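Local coordinates for uncharacterized protein (PDB 4FS7) that is of unknown function but, as an extracellular leucine-rich repeat protein of the BspA type, probably binds other proteins, at residues S297-V302 with E317-L322; S321-D326 with L345-F350; G341-S346 with C365-K370; R355-N360 with Y382-T387. All coordinates share one frame; numbering follows the deposited sequence. Where two conformers were deposited one is given.

Interaction 1: residues S297-V302 with E317-L322; sequences SSLTEV and ESCTSL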
loop_
_atom_site.group_PDB
_atom_site.type_symbol
_atom_site.label_atom_id
_atom_site.label_comp_id
_atom_site.label_asym_id
_atom_site.label_seq_id
_atom_site.Cartn_x
_atom_site.Cartn_y
_atom_site.Cartn_z
ATOM N N SER A 297 -14.432 -9.046 -14.810
ATOM C CA SER A 297 -15.689 -9.246 -15.496
ATOM C C SER A 297 -15.997 -8.265 -16.621
ATOM O O SER A 297 -16.965 -8.507 -17.356
ATOM C CB SER A 297 -16.844 -9.294 -14.476
ATOM O OG SER A 297 -16.774 -8.192 -13.630
ATOM N N SER A 298 -15.205 -7.210 -16.755
ATOM C CA SER A 298 -15.285 -6.284 -17.899
ATOM C C SER A 298 -14.198 -6.495 -18.944
ATOM O O SER A 298 -14.149 -5.768 -19.944
ATOM C CB SER A 298 -15.252 -4.822 -17.412
ATOM O OG SER A 298 -16.412 -4.514 -16.688
ATOM N N LEU A 299 -13.333 -7.482 -18.760
ATOM C CA LEU A 299 -12.159 -7.662 -19.645
ATOM C C LEU A 299 -12.635 -8.203 -20.997
ATOM O O LEU A 299 -13.286 -9.250 -21.066
ATOM C CB LEU A 299 -11.215 -8.655 -19.005
ATOM C CG LEU A 299 -9.922 -8.973 -19.717
ATOM C CD1 LEU A 299 -9.110 -7.732 -20.088
ATOM C CD2 LEU A 299 -9.110 -9.948 -18.845
ATOM N N THR A 300 -12.326 -7.453 -22.058
ATOM C CA THR A 300 -12.794 -7.774 -23.399
ATOM C C THR A 300 -11.690 -7.817 -24.438
ATOM O O THR A 300 -11.948 -8.280 -25.562
ATOM C CB THR A 300 -13.935 -6.801 -23.830
ATOM O OG1 THR A 300 -13.436 -5.455 -23.747
ATOM C CG2 THR A 300 -15.188 -6.973 -23.013
ATOM N N GLU A 301 -10.464 -7.397 -24.144
ATOM C CA GLU A 301 -9.354 -7.499 -25.070
ATOM C C GLU A 301 -8.112 -7.947 -24.351
ATOM O O GLU A 301 -7.656 -7.272 -23.413
ATOM C CB GLU A 301 -9.056 -6.192 -25.783
ATOM C CG GLU A 301 -7.748 -6.250 -26.566
ATOM C CD GLU A 301 -7.566 -5.101 -27.502
ATOM O OE1 GLU A 301 -8.406 -4.954 -28.426
ATOM O OE2 GLU A 301 -6.577 -4.355 -27.314
ATOM N N VAL A 302 -7.578 -9.081 -24.758
ATOM C CA VAL A 302 -6.372 -9.637 -24.168
ATOM C C VAL A 302 -5.367 -9.967 -25.242
ATOM O O VAL A 302 -5.620 -10.838 -26.101
ATOM C CB VAL A 302 -6.660 -10.905 -23.327
ATOM C CG1 VAL A 302 -5.353 -11.462 -22.765
ATOM C CG2 VAL A 302 -7.678 -10.640 -22.237
ATOM N N GLU A 317 -10.409 -16.997 -14.704
ATOM C CA GLU A 317 -11.693 -17.469 -14.172
ATOM C C GLU A 317 -12.620 -16.265 -13.920
ATOM O O GLU A 317 -12.179 -15.227 -13.394
ATOM C CB GLU A 317 -11.483 -18.306 -12.918
ATOM C CG GLU A 317 -12.793 -18.706 -12.244
ATOM C CD GLU A 317 -12.736 -19.871 -11.277
ATOM O OE1 GLU A 317 -11.869 -20.712 -11.406
ATOM O OE2 GLU A 317 -13.649 -19.866 -10.451
ATOM N N SER A 318 -13.895 -16.407 -14.277
ATOM C CA SER A 318 -14.901 -15.407 -14.021
ATOM C C SER A 318 -14.710 -14.125 -14.841
ATOM O O SER A 318 -15.325 -13.084 -14.550
ATOM C CB SER A 318 -15.090 -15.130 -12.516
ATOM O OG SER A 318 -15.889 -16.136 -11.910
ATOM N N CYS A 319 -13.993 -14.230 -15.964
ATOM C CA CYS A 319 -13.905 -13.118 -16.941
ATOM C C CYS A 319 -15.069 -13.268 -17.902
ATOM O O CYS A 319 -14.951 -13.773 -19.014
ATOM C CB CYS A 319 -12.557 -13.136 -17.635
ATOM S SG CYS A 319 -11.184 -12.642 -16.570
ATOM N N THR A 320 -16.227 -12.831 -17.449
ATOM C CA THR A 320 -17.520 -13.120 -18.055
ATOM C C THR A 320 -17.860 -12.318 -19.304
ATOM O O THR A 320 -18.851 -12.655 -19.963
ATOM C CB THR A 320 -18.645 -12.957 -17.025
ATOM O OG1 THR A 320 -18.509 -11.685 -16.390
ATOM C CG2 THR A 320 -18.627 -14.106 -15.985
ATOM N N SER A 321 -17.045 -11.337 -19.662
ATOM C CA SER A 321 -17.246 -10.544 -20.880
ATOM C C SER A 321 -16.272 -10.900 -22.007
ATOM O O SER A 321 -16.406 -10.375 -23.114
ATOM C CB SER A 321 -17.086 -9.045 -20.557
ATOM O OG SER A 321 -18.155 -8.571 -19.773
ATOM N N LEU A 322 -15.310 -11.779 -21.755
ATOM C CA LEU A 322 -14.278 -12.078 -22.728
ATOM C C LEU A 322 -14.833 -13.034 -23.793
ATOM O O LEU A 322 -15.269 -14.116 -23.467
ATOM C CB LEU A 322 -13.109 -12.758 -22.011
ATOM C CG LEU A 322 -11.864 -13.091 -22.856
ATOM C CD1 LEU A 322 -11.256 -11.767 -23.466
ATOM C CD2 LEU A 322 -10.871 -13.903 -22.017
HETATM O O HOH W 1 -19.862 -9.683 -17.629
#

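Interaction 2: residues S321-D326 with L345-F350; sequences SLVSID and LSNINF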
loop_
_atom_site.group_PDB
_atom_site.type_symbol
_atom_site.label_atom_id
_atom_site.label_comp_id
_atom_site.label_asym_id
_atom_site.label_seq_id
_atom_site.Cartn_x
_atom_site.Cartn_y
_atom_site.Cartn_z
ATOM N N SER A 321 -17.045 -11.337 -19.662
ATOM C CA SER A 321 -17.246 -10.544 -20.880
ATOM C C SER A 321 -16.272 -10.900 -22.007
ATOM O O SER A 321 -16.406 -10.375 -23.114
ATOM C CB SER A 321 -17.086 -9.045 -20.557
ATOM O OG SER A 321 -18.155 -8.571 -19.773
ATOM N N LEU A 322 -15.310 -11.779 -21.755
ATOM C CA LEU A 322 -14.278 -12.078 -22.728
ATOM C C LEU A 322 -14.833 -13.034 -23.793
ATOM O O LEU A 322 -15.269 -14.116 -23.467
ATOM C CB LEU A 322 -13.109 -12.758 -22.011
ATOM C CG LEU A 322 -11.864 -13.091 -22.856
ATOM C CD1 LEU A 322 -11.256 -11.767 -23.466
ATOM C CD2 LEU A 322 -10.871 -13.903 -22.017
ATOM N N VAL A 323 -14.796 -12.612 -25.052
ATOM C CA VAL A 323 -15.394 -13.359 -26.163
ATOM C C VAL A 323 -14.338 -14.103 -26.947
ATOM O O VAL A 323 -14.558 -15.241 -27.418
ATOM C CB VAL A 323 -16.160 -12.374 -27.089
ATOM C CG1 VAL A 323 -16.509 -13.089 -28.430
ATOM C CG2 VAL A 323 -17.391 -11.929 -26.401
ATOM N N SER A 324 -13.189 -13.480 -27.143
ATOM C CA SER A 324 -12.088 -14.034 -27.963
ATOM C C SER A 324 -10.777 -13.934 -27.222
ATOM O O SER A 324 -10.497 -12.900 -26.584
ATOM C CB SER A 324 -11.939 -13.261 -29.281
ATOM O OG SER A 324 -13.177 -13.200 -29.974
ATOM N N ILE A 325 -9.939 -14.941 -27.390
ATOM C CA ILE A 325 -8.552 -14.834 -27.006
ATOM C C ILE A 325 -7.681 -15.674 -27.950
ATOM O O ILE A 325 -8.012 -16.829 -28.290
ATOM C CB ILE A 325 -8.317 -15.149 -25.532
ATOM C CG1 ILE A 325 -6.906 -14.732 -25.066
ATOM C CG2 ILE A 325 -8.602 -16.663 -25.270
ATOM C CD1 ILE A 325 -6.674 -14.903 -23.549
ATOM N N ASP A 326 -6.643 -15.017 -28.443
ATOM C CA ASP A 326 -5.652 -15.635 -29.324
ATOM C C ASP A 326 -4.515 -16.096 -28.460
ATOM O O ASP A 326 -3.777 -15.290 -27.891
ATOM C CB ASP A 326 -5.241 -14.619 -30.391
ATOM C CG ASP A 326 -4.203 -15.139 -31.380
ATOM O OD1 ASP A 326 -4.113 -16.350 -31.581
ATOM O OD2 ASP A 326 -3.505 -14.288 -31.980
ATOM N N LEU A 345 -17.099 -16.639 -23.725
ATOM C CA LEU A 345 -15.952 -17.060 -24.515
ATOM C C LEU A 345 -16.454 -17.926 -25.672
ATOM O O LEU A 345 -17.057 -18.964 -25.452
ATOM C CB LEU A 345 -14.944 -17.826 -23.664
ATOM C CG LEU A 345 -13.672 -18.264 -24.347
ATOM C CD1 LEU A 345 -12.883 -17.064 -24.863
ATOM C CD2 LEU A 345 -12.876 -19.140 -23.422
ATOM N N SER A 346 -16.116 -17.521 -26.894
ATOM C CA SER A 346 -16.568 -18.188 -28.113
ATOM C C SER A 346 -15.420 -18.582 -29.020
ATOM O O SER A 346 -15.518 -19.574 -29.729
ATOM C CB SER A 346 -17.508 -17.258 -28.885
ATOM O OG SER A 346 -17.892 -17.844 -30.119
ATOM N N ASN A 347 -14.370 -17.795 -29.049
ATOM C CA ASN A 347 -13.255 -17.941 -29.979
ATOM C C ASN A 347 -11.952 -18.108 -29.241
ATOM O O ASN A 347 -11.466 -17.149 -28.652
ATOM C CB ASN A 347 -13.156 -16.720 -30.891
ATOM C CG ASN A 347 -14.465 -16.365 -31.485
ATOM O OD1 ASN A 347 -15.052 -17.187 -32.203
ATOM N ND2 ASN A 347 -14.952 -15.147 -31.217
ATOM N N ILE A 348 -11.394 -19.306 -29.280
ATOM C CA ILE A 348 -10.104 -19.605 -28.698
ATOM C C ILE A 348 -9.460 -20.680 -29.543
ATOM O O ILE A 348 -10.112 -21.650 -29.925
ATOM C CB ILE A 348 -10.207 -19.961 -27.195
ATOM C CG1 ILE A 348 -8.801 -20.146 -26.615
ATOM C CG2 ILE A 348 -11.121 -21.194 -26.972
ATOM C CD1 ILE A 348 -8.801 -20.241 -25.066
ATOM N N ASN A 349 -8.184 -20.481 -29.820
ATOM C CA ASN A 349 -7.367 -21.445 -30.524
ATOM C C ASN A 349 -6.471 -22.240 -29.600
ATOM O O ASN A 349 -6.123 -21.767 -28.506
ATOM C CB ASN A 349 -6.470 -20.733 -31.544
ATOM C CG ASN A 349 -5.523 -19.759 -30.885
ATOM O OD1 ASN A 349 -5.937 -18.878 -30.138
ATOM N ND2 ASN A 349 -4.248 -19.934 -31.120
ATOM N N PHE A 350 -6.076 -23.421 -30.057
ATOM C CA PHE A 350 -5.247 -24.326 -29.303
ATOM C C PHE A 350 -4.002 -24.647 -30.099
ATOM O O PHE A 350 -3.997 -25.557 -30.947
ATOM C CB PHE A 350 -6.058 -25.557 -28.960
ATOM C CG PHE A 350 -7.173 -25.226 -28.039
ATOM C CD1 PHE A 350 -6.951 -25.108 -26.673
ATOM C CD2 PHE A 350 -8.431 -24.930 -28.497
ATOM C CE1 PHE A 350 -7.989 -24.746 -25.841
ATOM C CE2 PHE A 350 -9.489 -24.566 -27.639
ATOM C CZ PHE A 350 -9.241 -24.475 -26.287
#

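Interaction 3: residues G341-S346 with C365-K370; sequences GCTSLS and CINLKK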
loop_
_atom_site.group_PDB
_atom_site.type_symbol
_atom_site.label_atom_id
_atom_site.label_comp_id
_atom_site.label_asym_id
_atom_site.label_seq_id
_atom_site.Cartn_x
_atom_site.Cartn_y
_atom_site.Cartn_z
ATOM N N GLY A 341 -15.935 -20.391 -16.061
ATOM C CA GLY A 341 -16.926 -19.364 -15.915
ATOM C C GLY A 341 -16.790 -18.204 -16.879
ATOM O O GLY A 341 -17.409 -17.153 -16.679
ATOM N N CYS A 342 -16.049 -18.382 -17.969
ATOM C CA CYS A 342 -15.976 -17.350 -19.012
ATOM C C CYS A 342 -17.177 -17.548 -19.931
ATOM O O CYS A 342 -17.083 -18.158 -21.022
ATOM C CB CYS A 342 -14.670 -17.444 -19.787
ATOM S SG CYS A 342 -13.246 -16.856 -18.745
ATOM N N THR A 343 -18.315 -17.049 -19.465
ATOM C CA THR A 343 -19.628 -17.268 -20.074
ATOM C C THR A 343 -19.759 -16.796 -21.506
ATOM O O THR A 343 -20.582 -17.321 -22.260
ATOM C CB THR A 343 -20.676 -16.495 -19.287
ATOM O OG1 THR A 343 -20.463 -16.715 -17.889
ATOM C CG2 THR A 343 -22.096 -16.895 -19.700
ATOM N N SER A 344 -18.982 -15.791 -21.871
ATOM C CA SER A 344 -19.035 -15.222 -23.217
ATOM C C SER A 344 -18.007 -15.785 -24.181
ATOM O O SER A 344 -18.033 -15.454 -25.357
ATOM C CB SER A 344 -18.876 -13.670 -23.163
ATOM O OG SER A 344 -19.888 -13.047 -22.390
ATOM N N LEU A 345 -17.099 -16.639 -23.725
ATOM C CA LEU A 345 -15.952 -17.060 -24.515
ATOM C C LEU A 345 -16.454 -17.926 -25.672
ATOM O O LEU A 345 -17.057 -18.964 -25.452
ATOM C CB LEU A 345 -14.944 -17.826 -23.664
ATOM C CG LEU A 345 -13.672 -18.264 -24.347
ATOM C CD1 LEU A 345 -12.883 -17.064 -24.863
ATOM C CD2 LEU A 345 -12.876 -19.140 -23.422
ATOM N N SER A 346 -16.116 -17.521 -26.894
ATOM C CA SER A 346 -16.568 -18.188 -28.113
ATOM C C SER A 346 -15.420 -18.582 -29.020
ATOM O O SER A 346 -15.518 -19.574 -29.729
ATOM C CB SER A 346 -17.508 -17.258 -28.885
ATOM O OG SER A 346 -17.892 -17.844 -30.119
ATOM N N CYS A 365 -18.037 -22.579 -19.701
ATOM C CA CYS A 365 -17.885 -21.856 -20.974
ATOM C C CYS A 365 -18.976 -22.292 -21.928
ATOM O O CYS A 365 -18.748 -23.024 -22.881
ATOM C CB CYS A 365 -16.504 -22.015 -21.557
ATOM S SG CYS A 365 -15.216 -21.218 -20.532
ATOM N N ILE A 366 -20.185 -21.828 -21.599
ATOM C CA ILE A 366 -21.394 -22.272 -22.262
ATOM C C ILE A 366 -21.517 -21.802 -23.705
ATOM O O ILE A 366 -22.266 -22.391 -24.480
ATOM C CB ILE A 366 -22.640 -21.901 -21.419
ATOM C CG1 ILE A 366 -22.774 -20.367 -21.173
ATOM C CG2 ILE A 366 -22.595 -22.691 -20.085
ATOM C CD1 ILE A 366 -24.082 -19.941 -20.385
ATOM N N ASN A 367 -20.807 -20.743 -24.071
ATOM C CA ASN A 367 -20.843 -20.197 -25.426
ATOM C C ASN A 367 -19.690 -20.635 -26.271
ATOM O O ASN A 367 -19.527 -20.214 -27.414
ATOM C CB ASN A 367 -20.976 -18.676 -25.377
ATOM C CG ASN A 367 -22.399 -18.294 -25.061
ATOM O OD1 ASN A 367 -23.327 -18.714 -25.796
ATOM N ND2 ASN A 367 -22.617 -17.513 -24.031
ATOM N N LEU A 368 -18.891 -21.558 -25.740
ATOM C CA LEU A 368 -17.793 -22.107 -26.454
ATOM C C LEU A 368 -18.356 -23.312 -27.225
ATOM O O LEU A 368 -18.500 -24.402 -26.685
ATOM C CB LEU A 368 -16.627 -22.438 -25.535
ATOM C CG LEU A 368 -15.343 -22.939 -26.192
ATOM C CD1 LEU A 368 -14.852 -21.989 -27.320
ATOM C CD2 LEU A 368 -14.259 -23.112 -25.112
ATOM N N LYS A 369 -18.737 -23.079 -28.475
ATOM C CA LYS A 369 -19.536 -24.052 -29.246
ATOM C C LYS A 369 -18.696 -24.949 -30.113
ATOM O O LYS A 369 -19.090 -26.103 -30.359
ATOM C CB LYS A 369 -20.570 -23.326 -30.114
ATOM C CG LYS A 369 -21.595 -22.540 -29.329
ATOM C CD LYS A 369 -22.477 -21.671 -30.192
ATOM C CE LYS A 369 -23.466 -20.888 -29.344
ATOM N NZ LYS A 369 -24.258 -19.960 -30.184
ATOM N N LYS A 370 -17.559 -24.446 -30.605
ATOM C CA LYS A 370 -16.723 -25.200 -31.536
ATOM C C LYS A 370 -15.264 -24.959 -31.232
ATOM O O LYS A 370 -14.837 -23.805 -31.115
ATOM C CB LYS A 370 -17.014 -24.807 -32.997
ATOM C CG LYS A 370 -18.442 -25.031 -33.430
HETATM O O HOH W 2 -13.466 -21.344 -30.642
HETATM O O HOH W 3 -17.594 -21.339 -30.344
HETATM O O HOH W 4 -20.977 -18.653 -29.174
#

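Interaction 4: residues R355-N360 with Y382-T387; sequences RKIGAN and YDFEDT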
loop_
_atom_site.group_PDB
_atom_site.type_symbol
_atom_site.label_atom_id
_atom_site.label_comp_id
_atom_site.label_asym_id
_atom_site.label_seq_id
_atom_site.Cartn_x
_atom_site.Cartn_y
_atom_site.Cartn_z
ATOM N N ARG A 355 0.587 -28.816 -24.514
ATOM C CA ARG A 355 0.839 -30.133 -23.959
ATOM C C ARG A 355 -0.172 -30.554 -22.913
ATOM O O ARG A 355 -0.352 -31.744 -22.682
ATOM C CB ARG A 355 2.238 -30.166 -23.312
ATOM C CG ARG A 355 3.394 -29.884 -24.249
ATOM C CD ARG A 355 4.726 -30.147 -23.534
ATOM N NE ARG A 355 5.139 -29.069 -22.615
ATOM C CZ ARG A 355 4.886 -29.010 -21.292
ATOM N NH1 ARG A 355 4.178 -29.983 -20.681
ATOM N NH2 ARG A 355 5.341 -27.964 -20.560
ATOM N N LYS A 356 -0.790 -29.602 -22.251
ATOM C CA LYS A 356 -1.628 -29.899 -21.066
ATOM C C LYS A 356 -2.746 -28.866 -20.958
ATOM O O LYS A 356 -2.500 -27.685 -21.117
ATOM C CB LYS A 356 -0.753 -29.874 -19.766
ATOM C CG LYS A 356 -1.472 -30.447 -18.528
ATOM C CD LYS A 356 -0.709 -30.286 -17.222
ATOM C CE LYS A 356 0.564 -31.071 -17.141
ATOM N NZ LYS A 356 0.387 -32.570 -17.280
ATOM N N ILE A 357 -3.942 -29.341 -20.621
ATOM C CA ILE A 357 -5.065 -28.529 -20.224
ATOM C C ILE A 357 -5.485 -29.008 -18.833
ATOM O O ILE A 357 -5.634 -30.200 -18.614
ATOM C CB ILE A 357 -6.265 -28.647 -21.198
ATOM C CG1 ILE A 357 -5.834 -28.132 -22.585
ATOM C CG2 ILE A 357 -7.512 -27.909 -20.685
ATOM C CD1 ILE A 357 -6.857 -28.412 -23.693
ATOM N N GLY A 358 -5.619 -28.076 -17.896
ATOM C CA GLY A 358 -5.933 -28.438 -16.524
ATOM C C GLY A 358 -7.402 -28.724 -16.291
ATOM O O GLY A 358 -8.266 -28.437 -17.120
ATOM N N ALA A 359 -7.698 -29.279 -15.124
ATOM C CA ALA A 359 -9.029 -29.749 -14.811
ATOM C C ALA A 359 -10.010 -28.599 -14.902
ATOM O O ALA A 359 -9.811 -27.513 -14.329
ATOM C CB ALA A 359 -9.087 -30.408 -13.439
ATOM N N ASN A 360 -11.115 -28.828 -15.598
ATOM C CA ASN A 360 -12.185 -27.869 -15.659
ATOM C C ASN A 360 -11.751 -26.493 -16.175
ATOM O O ASN A 360 -12.380 -25.488 -15.875
ATOM C CB ASN A 360 -12.909 -27.790 -14.306
ATOM C CG ASN A 360 -13.722 -29.013 -14.058
ATOM O OD1 ASN A 360 -14.417 -29.489 -14.969
ATOM N ND2 ASN A 360 -13.703 -29.496 -12.837
ATOM N N TYR A 382 -13.218 -33.556 -21.560
ATOM C CA TYR A 382 -14.057 -33.515 -20.365
ATOM C C TYR A 382 -13.937 -32.211 -19.571
ATOM O O TYR A 382 -14.771 -31.946 -18.696
ATOM C CB TYR A 382 -13.735 -34.704 -19.458
ATOM C CG TYR A 382 -13.735 -36.031 -20.168
ATOM C CD1 TYR A 382 -14.900 -36.538 -20.688
ATOM C CD2 TYR A 382 -12.556 -36.747 -20.349
ATOM C CE1 TYR A 382 -14.920 -37.761 -21.352
ATOM C CE2 TYR A 382 -12.543 -37.976 -20.996
ATOM C CZ TYR A 382 -13.719 -38.454 -21.529
ATOM O OH TYR A 382 -13.705 -39.661 -22.199
ATOM N N ASP A 383 -12.947 -31.397 -19.942
ATOM C CA ASP A 383 -12.695 -30.124 -19.280
ATOM C C ASP A 383 -13.407 -28.947 -19.935
ATOM O O ASP A 383 -13.215 -27.798 -19.548
ATOM C CB ASP A 383 -11.198 -29.944 -19.160
ATOM C CG ASP A 383 -10.599 -31.058 -18.293
ATOM O OD1 ASP A 383 -11.059 -31.205 -17.130
ATOM O OD2 ASP A 383 -9.792 -31.849 -18.799
ATOM N N PHE A 384 -14.239 -29.269 -20.913
ATOM C CA PHE A 384 -15.156 -28.348 -21.567
ATOM C C PHE A 384 -16.598 -28.670 -21.214
ATOM O O PHE A 384 -16.907 -29.804 -20.803
ATOM C CB PHE A 384 -15.024 -28.448 -23.089
ATOM C CG PHE A 384 -13.664 -28.056 -23.624
ATOM C CD1 PHE A 384 -12.609 -28.906 -23.520
ATOM C CD2 PHE A 384 -13.449 -26.845 -24.261
ATOM C CE1 PHE A 384 -11.329 -28.589 -24.023
ATOM C CE2 PHE A 384 -12.185 -26.533 -24.754
ATOM C CZ PHE A 384 -11.142 -27.403 -24.646
ATOM N N GLU A 385 -17.501 -27.727 -21.430
ATOM C CA GLU A 385 -18.921 -28.035 -21.356
ATOM C C GLU A 385 -19.290 -29.125 -22.343
ATOM O O GLU A 385 -18.692 -29.243 -23.393
ATOM C CB GLU A 385 -19.738 -26.781 -21.651
ATOM C CG GLU A 385 -19.637 -25.765 -20.511
ATOM C CD GLU A 385 -20.342 -26.253 -19.264
ATOM O OE1 GLU A 385 -21.554 -26.562 -19.406
ATOM O OE2 GLU A 385 -19.738 -26.325 -18.152
ATOM N N ASP A 386 -20.283 -29.932 -21.967
ATOM C CA ASP A 386 -20.689 -31.067 -22.805
ATOM C C ASP A 386 -21.372 -30.628 -24.105
ATOM O O ASP A 386 -21.600 -31.449 -24.984
ATOM C CB ASP A 386 -21.486 -32.122 -22.032
ATOM C CG ASP A 386 -22.779 -31.608 -21.464
ATOM O OD1 ASP A 386 -23.246 -30.521 -21.868
ATOM O OD2 ASP A 386 -23.369 -32.341 -20.608
ATOM N N THR A 387 -21.690 -29.345 -24.227
ATOM C CA THR A 387 -22.236 -28.762 -25.448
ATOM C C THR A 387 -21.165 -28.399 -26.493
ATOM O O THR A 387 -21.494 -28.182 -27.656
ATOM C CB THR A 387 -23.084 -27.530 -25.104
ATOM O OG1 THR A 387 -22.339 -26.717 -24.198
ATOM C CG2 THR A 387 -24.435 -27.954 -24.450
HETATM O O HOH W 5 -7.540 -31.852 -17.224
HETATM O O HOH W 6 -15.708 -29.237 -17.505
#

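Interaction 1: residues S297-V302 with E317-L322
The flat groups in this contact are peptide units rather than rings, and the one that takes the direct bond, carrying the carbonyl of S297, is met within its own plane. There S321 OG donates to S297 O over only 2.7 Å, at a C=O...O angle of 152°. The hydroxyl gets there with chi1 of -70°, which sets OG anti to its own carbonyl carbon and beside its backbone nitrogen. Water 1 gives S297 O a second donor and also hydrogen-bonds T320 OG1, the water oxygen and T320 OG1 being 2.7 Å apart. An alanine in place of S321 would lose the hydroxyl and its direct bond to S297 O, and would probably loosen the two segments at this point.

The second peptide unit, that of L299, behaves differently: L299 O lies 3.3 Å from L322 N, but the angle is too poor for a bond. Instead L322 N makes a weak bond to C319 O, closing a type I turn from C319 to L322. Segments 297-302 and 317-322 lie against each other as neighbouring coils of a BspA-type leucine-rich repeat solenoid, each contributing a buried leucine with CG anti to the backbone N. L299 CD2 rests 4.1 Å from C319 SG, while L322 crosses V302 at about a right angle, L322 CD1 being 3.9 Å from V302 CG2. Nearer the surface, T300 CG2 packs 3.6 Å from S321 O. The stack goes on into further coils: S298 OG bonds S276 O, and T320 O accepts from S344 OG.

Interaction 2: residues S321-D326 with L345-F350
Two short, weakly bonded parallel strands of adjacent leucine-rich repeat coils meet here, running within 5° of each other. Their pairing begins at V323 O, which accepts from two successive amides. S346 N reaches V323 O at 2.8 Å on a lone pair in the carbonyl plane, and N347 N approaches V323 O nearly along its C=O axis at 3.0 Å. In the other direction I325 N donates to N347 O, almost head-on at a C=O...N angle of 172°.

S324 and N347 project from one face of this ladder. N347 ND2 donates in its amide plane to S324 OG over 2.9 Å, a rung made by side chains beside those of the backbone. On the other face I325 and I348 run alongside each other in the same direction, with I325 CG2 3.6 Å from I348 CD1. L345 CD1 tucks in at 3.6 Å from V323 O. Beyond the strands, N349 OD1 accepts from L327 N, though N349 OD1 also lies 3.4 Å from D326 OD1, an encounter of two acceptors.

The chemistry is therefore split by face, polar groups bonding laterally on one and branched hydrocarbon packing on the other, while the doubly gripped V323 O would probably resist sliding of one coil past the next.

Interaction 3: residues G341-S346 with C365-K370
The shortest link between these segments is a side-chain amide bonded to a backbone carbonyl: N367 ND2 donates to T343 O at 2.7 Å. The oxygen lies close to the plane of the amide, and the nitrogen lies in the carbonyl plane, with an N-H...O angle of 156°. An aspartate at N367 would lose this N-H and would probably set a negative oxygen against T343 O, pushing the segments apart.

Beside this bond, the T343 and I366 side chains extend together, with T343 CG2 3.7 Å from I366 CD1. Deeper in, C365 SG sits 3.6 Å from C342 O and 3.9 Å from C342 CB, and L368 CD1 approaches S346 O at 3.5 Å. Water 3 bridges the coils by donating to S346 O and accepting from K369 N.

These groups are positioned by a type I turn in each segment, closed by L345 N on C342 O and by L368 N on C365 O. Further out, S344 OG bonds T320 O of the preceding coil, while L368 packs on F362 and F384. Stacked turns that each begin at a buried cysteine and end at a buried leucine fit successive coils of a leucine-rich repeat solenoid.

Interaction 4: residues R355-N360 with Y382-T387
D383 lays its carboxylate against the backbone of G358, A359 and N360 and makes the largest single share of this small contact. Its CG is anti to its own carbonyl carbon, beside the backbone N (chi1 -62°), so that the group reaches across to the other segment. N360 N donates to D383 OD1 over 2.8 Å, nearly straight at 169°, yet the nitrogen lies above the carboxylate plane, 40° out of it. D383 OD1 is also 3.4 Å from A359 CA, and D383 CG passes 3.7 Å from G358 O. The other branch is held through solvent: water 5 donates to D383 OD2 at 2.7 Å and also to I357 O. With donors at both oxygens, the carboxylate is probably stabilised in its charged form.

Strand 356-357 is one of the two outermost strands, within this chain, of a parallel sheet running through the leucine-rich repeat solenoid, and the short 3-10 segment at 382-383 belongs to the loop between strands 370-374 and 389-393. A backbone hydrogen bond between D383 and F362, just past N360, ties the loop to the same part of the chain. Water 6 joins the segments again, donating to N360 OD1 at 2.9 Å and to Y382 O at 3.1 Å.

The apolar part is looser. I357 CD1 approaches the F384 ring obliquely, 4.5 Å from F384 CE1. That ring also stacks on F362 and meets F390 edge-to-face.

In the fold
Interactions 1 to 3 join neighbouring coils of one solenoid; interaction 4 joins a strand-edge segment to a C-terminal loop. Each mixes a buried apolar side with a more exposed polar one. Interactions 1 and 3 are equivalent contacts in successive pairs of coils: turns stack with cysteine and leucine inside, the polar tie coming from a serine hydroxyl in one and an asparagine amide in the other. Interaction 2 shares S321 and L322 with interaction 1 and L345 and S346 with interaction 3; unlike them it rests on paired backbones. Interaction 4, the smallest, depends on a carboxylate and two waters; F384 links it to interactions 2 and 3, touching F350 and L368, but it does not touch interaction 1.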